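PDB 6NBO: N-isopropylammelide isopropylaminohydrolase from Burkholderia multivorans ATCC 17616, which belongs to the amidohydrolase family of metal-dependent hydrolases, built on a TIM-barrel fold, and carries zinc. Local coordinates for residues 71-76 and 109-114. Residues are numbered along the deposited sequence; the frame is centred on the assembly and turned at random.
Sequences THWGMP and LALARA. With EDO (1,2-ethanediol), chain I.
Leu111 divides its two methyl groups between Trp73 and Thr71. Leu111 CD1 lies over one face of the indole, 4.2 Å from the centroid of the Trp73 five-membered ring and 23° off the ring normal, a CH-pi contact displaced toward the rim, and the two side chains cross at about a right angle. Leu111 CD2 turns to Thr71 instead, 3.6 Å from Thr71 OG1, with Thr71 CB and CG2 close by. The stems of the side chains also pack, Trp73 CB standing 3.8 Å from Leu111 CB. Trp73 CG is anti to the backbone N (chi1 -162°), beside the carbonyl carbon. The pyrrole side of the indole meets Ala110 and, one turn further along the helix, Ala114: Ala114 CB approaches Trp73 NE1 obliquely at 3.6 Å, while Ala110 CB lies 4.1 Å from Trp73 CD1.

The opposite face of the indole is covered by a 1,2-ethanediol, probably from the crystallisation liquor, with C1 above the ring centre. This molecule is held by the backbone of the same loop, Gly74 N donating to its O1 over 2.7 Å in a nearly straight bond (165°).

Behind the first shell, the loop is shaped by bonds within it and to neighbouring residues. Thr71 OG1 accepts from Trp73 N at 3.0 Å, an ST turn, and is also hydrogen-bonded to Val306 O; a type II beta turn from His72 to Met75 overlaps it, closed by Met75 N to His72 O, with Gly74 at positive phi. Arg307 and Pro316 add further contacts to Trp73.

The contact thus joins the loop after barrel strand 56-66 to helix 104-117, with the side chain of Leu111 about 12 Å from a bound zinc ion. No hydrogen bond spans the two segments, so the contact probably rests on van der Waals packing and apolar burial, and the polar bonds around Thr71 are consistent with fixing the loop's position.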
loop_
_atom_site.group_PDB
_atom_site.type_symbol
_atom_site.label_atom_id
_atom_site.label_comp_id
_atom_site.label_asym_id
_atom_site.label_seq_id
_atom_site.Cartn_x
_atom_site.Cartn_y
_atom_site.Cartn_z
ATOM N N THR A 71 -14.361 2.291 -2.294
ATOM C CA THR A 71 -14.326 2.230 -3.751
ATOM C C THR A 71 -15.694 1.908 -4.328
ATOM O O THR A 71 -16.495 1.186 -3.726
ATOM C CB THR A 71 -13.321 1.175 -4.230
ATOM O OG1 THR A 71 -13.214 1.237 -5.657
ATOM C CG2 THR A 71 -13.756 -0.233 -3.822
ATOM N N HIS A 72 -15.957 2.468 -5.512
ATOM C CA HIS A 72 -17.110 2.090 -6.321
ATOM C C HIS A 72 -16.721 1.148 -7.456
ATOM O O HIS A 72 -17.464 1.022 -8.439
ATOM C CB HIS A 72 -17.808 3.334 -6.871
ATOM C CG HIS A 72 -18.460 4.169 -5.814
ATOM N ND1 HIS A 72 -19.601 4.908 -6.047
ATOM C CD2 HIS A 72 -18.136 4.378 -4.514
ATOM C CE1 HIS A 72 -19.948 5.540 -4.939
ATOM N NE2 HIS A 72 -19.075 5.239 -3.995
ATOM N N TRP A 73 -15.564 0.505 -7.345
ATOM C CA TRP A 73 -15.148 -0.478 -8.339
ATOM C C TRP A 73 -16.251 -1.507 -8.546
ATOM O O TRP A 73 -16.830 -2.011 -7.582
ATOM C CB TRP A 73 -13.860 -1.166 -7.894
ATOM C CG TRP A 73 -13.170 -1.858 -9.037
ATOM C CD1 TRP A 73 -13.286 -3.173 -9.403
ATOM C CD2 TRP A 73 -12.283 -1.252 -9.985
ATOM N NE1 TRP A 73 -12.512 -3.420 -10.521
ATOM C CE2 TRP A 73 -11.888 -2.258 -10.895
ATOM C CE3 TRP A 73 -11.781 0.046 -10.150
ATOM C CZ2 TRP A 73 -11.016 -2.006 -11.955
ATOM C CZ3 TRP A 73 -10.915 0.294 -11.208
ATOM C CH2 TRP A 73 -10.542 -0.726 -12.092
ATOM N N GLY A 74 -16.573 -1.780 -9.810
ATOM C CA GLY A 74 -17.639 -2.706 -10.126
ATOM C C GLY A 74 -19.037 -2.141 -10.029
ATOM O O GLY A 74 -19.995 -2.842 -10.375
ATOM N N MET A 75 -19.191 -0.908 -9.583
ATOM C CA MET A 75 -20.486 -0.258 -9.499
ATOM C C MET A 75 -20.674 0.683 -10.675
ATOM O O MET A 75 -19.722 0.993 -11.396
ATOM C CB MET A 75 -20.596 0.512 -8.180
ATOM C CG MET A 75 -20.442 -0.346 -6.930
ATOM S SD MET A 75 -20.419 0.692 -5.448
ATOM C CE MET A 75 -21.825 1.760 -5.730
ATOM N N PRO A 76 -21.901 1.148 -10.914
ATOM C CA PRO A 76 -22.106 2.200 -11.918
ATOM C C PRO A 76 -21.239 3.413 -11.611
ATOM O O PRO A 76 -20.857 3.648 -10.464
ATOM C CB PRO A 76 -23.599 2.527 -11.791
ATOM C CG PRO A 76 -24.211 1.268 -11.292
ATOM C CD PRO A 76 -23.179 0.643 -10.380
ATOM N N LEU A 109 -14.134 -6.443 -2.299
ATOM C CA LEU A 109 -13.761 -7.736 -2.867
ATOM C C LEU A 109 -13.472 -7.607 -4.356
ATOM O O LEU A 109 -12.435 -8.071 -4.837
ATOM C CB LEU A 109 -14.863 -8.761 -2.619
ATOM C CG LEU A 109 -14.603 -10.182 -3.133
ATOM C CD1 LEU A 109 -13.275 -10.730 -2.607
ATOM C CD2 LEU A 109 -15.749 -11.083 -2.725
ATOM N N ALA A 110 -14.363 -6.941 -5.092
ATOM C CA ALA A 110 -14.147 -6.717 -6.518
ATOM C C ALA A 110 -12.838 -5.975 -6.776
ATOM O O ALA A 110 -12.057 -6.363 -7.656
ATOM C CB ALA A 110 -15.333 -5.946 -7.106
ATOM N N LEU A 111 -12.570 -4.902 -6.018
ATOM C CA LEU A 111 -11.336 -4.152 -6.257
ATOM C C LEU A 111 -10.100 -4.960 -5.867
ATOM O O LEU A 111 -9.099 -4.956 -6.595
ATOM C CB LEU A 111 -11.360 -2.813 -5.508
ATOM C CG LEU A 111 -10.079 -1.971 -5.614
ATOM C CD1 LEU A 111 -9.642 -1.770 -7.069
ATOM C CD2 LEU A 111 -10.220 -0.618 -4.890
ATOM N N ALA A 112 -10.138 -5.646 -4.725
ATOM C CA ALA A 112 -8.992 -6.471 -4.340
ATOM C C ALA A 112 -8.754 -7.583 -5.355
ATOM O O ALA A 112 -7.603 -7.932 -5.649
ATOM C CB ALA A 112 -9.194 -7.057 -2.946
ATOM N N ARG A 113 -9.828 -8.142 -5.915
ATOM C CA ARG A 113 -9.644 -9.142 -6.961
ATOM C C ARG A 113 -9.054 -8.527 -8.226
ATOM O O ARG A 113 -8.253 -9.174 -8.913
ATOM C CB ARG A 113 -10.971 -9.851 -7.236
ATOM C CG ARG A 113 -11.206 -10.985 -6.241
ATOM C CD ARG A 113 -12.510 -11.729 -6.448
ATOM N NE ARG A 113 -12.501 -12.972 -5.686
ATOM C CZ ARG A 113 -13.587 -13.605 -5.276
ATOM N NH1 ARG A 113 -14.786 -13.111 -5.554
ATOM N NH2 ARG A 113 -13.475 -14.733 -4.587
ATOM N N ALA A 114 -9.418 -7.280 -8.546
ATOM C CA ALA A 114 -8.789 -6.604 -9.682
ATOM C C ALA A 114 -7.311 -6.335 -9.411
ATOM O O ALA A 114 -6.474 -6.438 -10.323
ATOM C CB ALA A 114 -9.518 -5.291 -9.995
HETATM C C1 EDO I . -14.569 -0.839 -12.900
HETATM O O1 EDO I . -15.630 -0.521 -11.988
HETATM C C2 EDO I . -14.611 -2.316 -13.264
HETATM O O2 EDO I . -15.940 -2.660 -13.678
#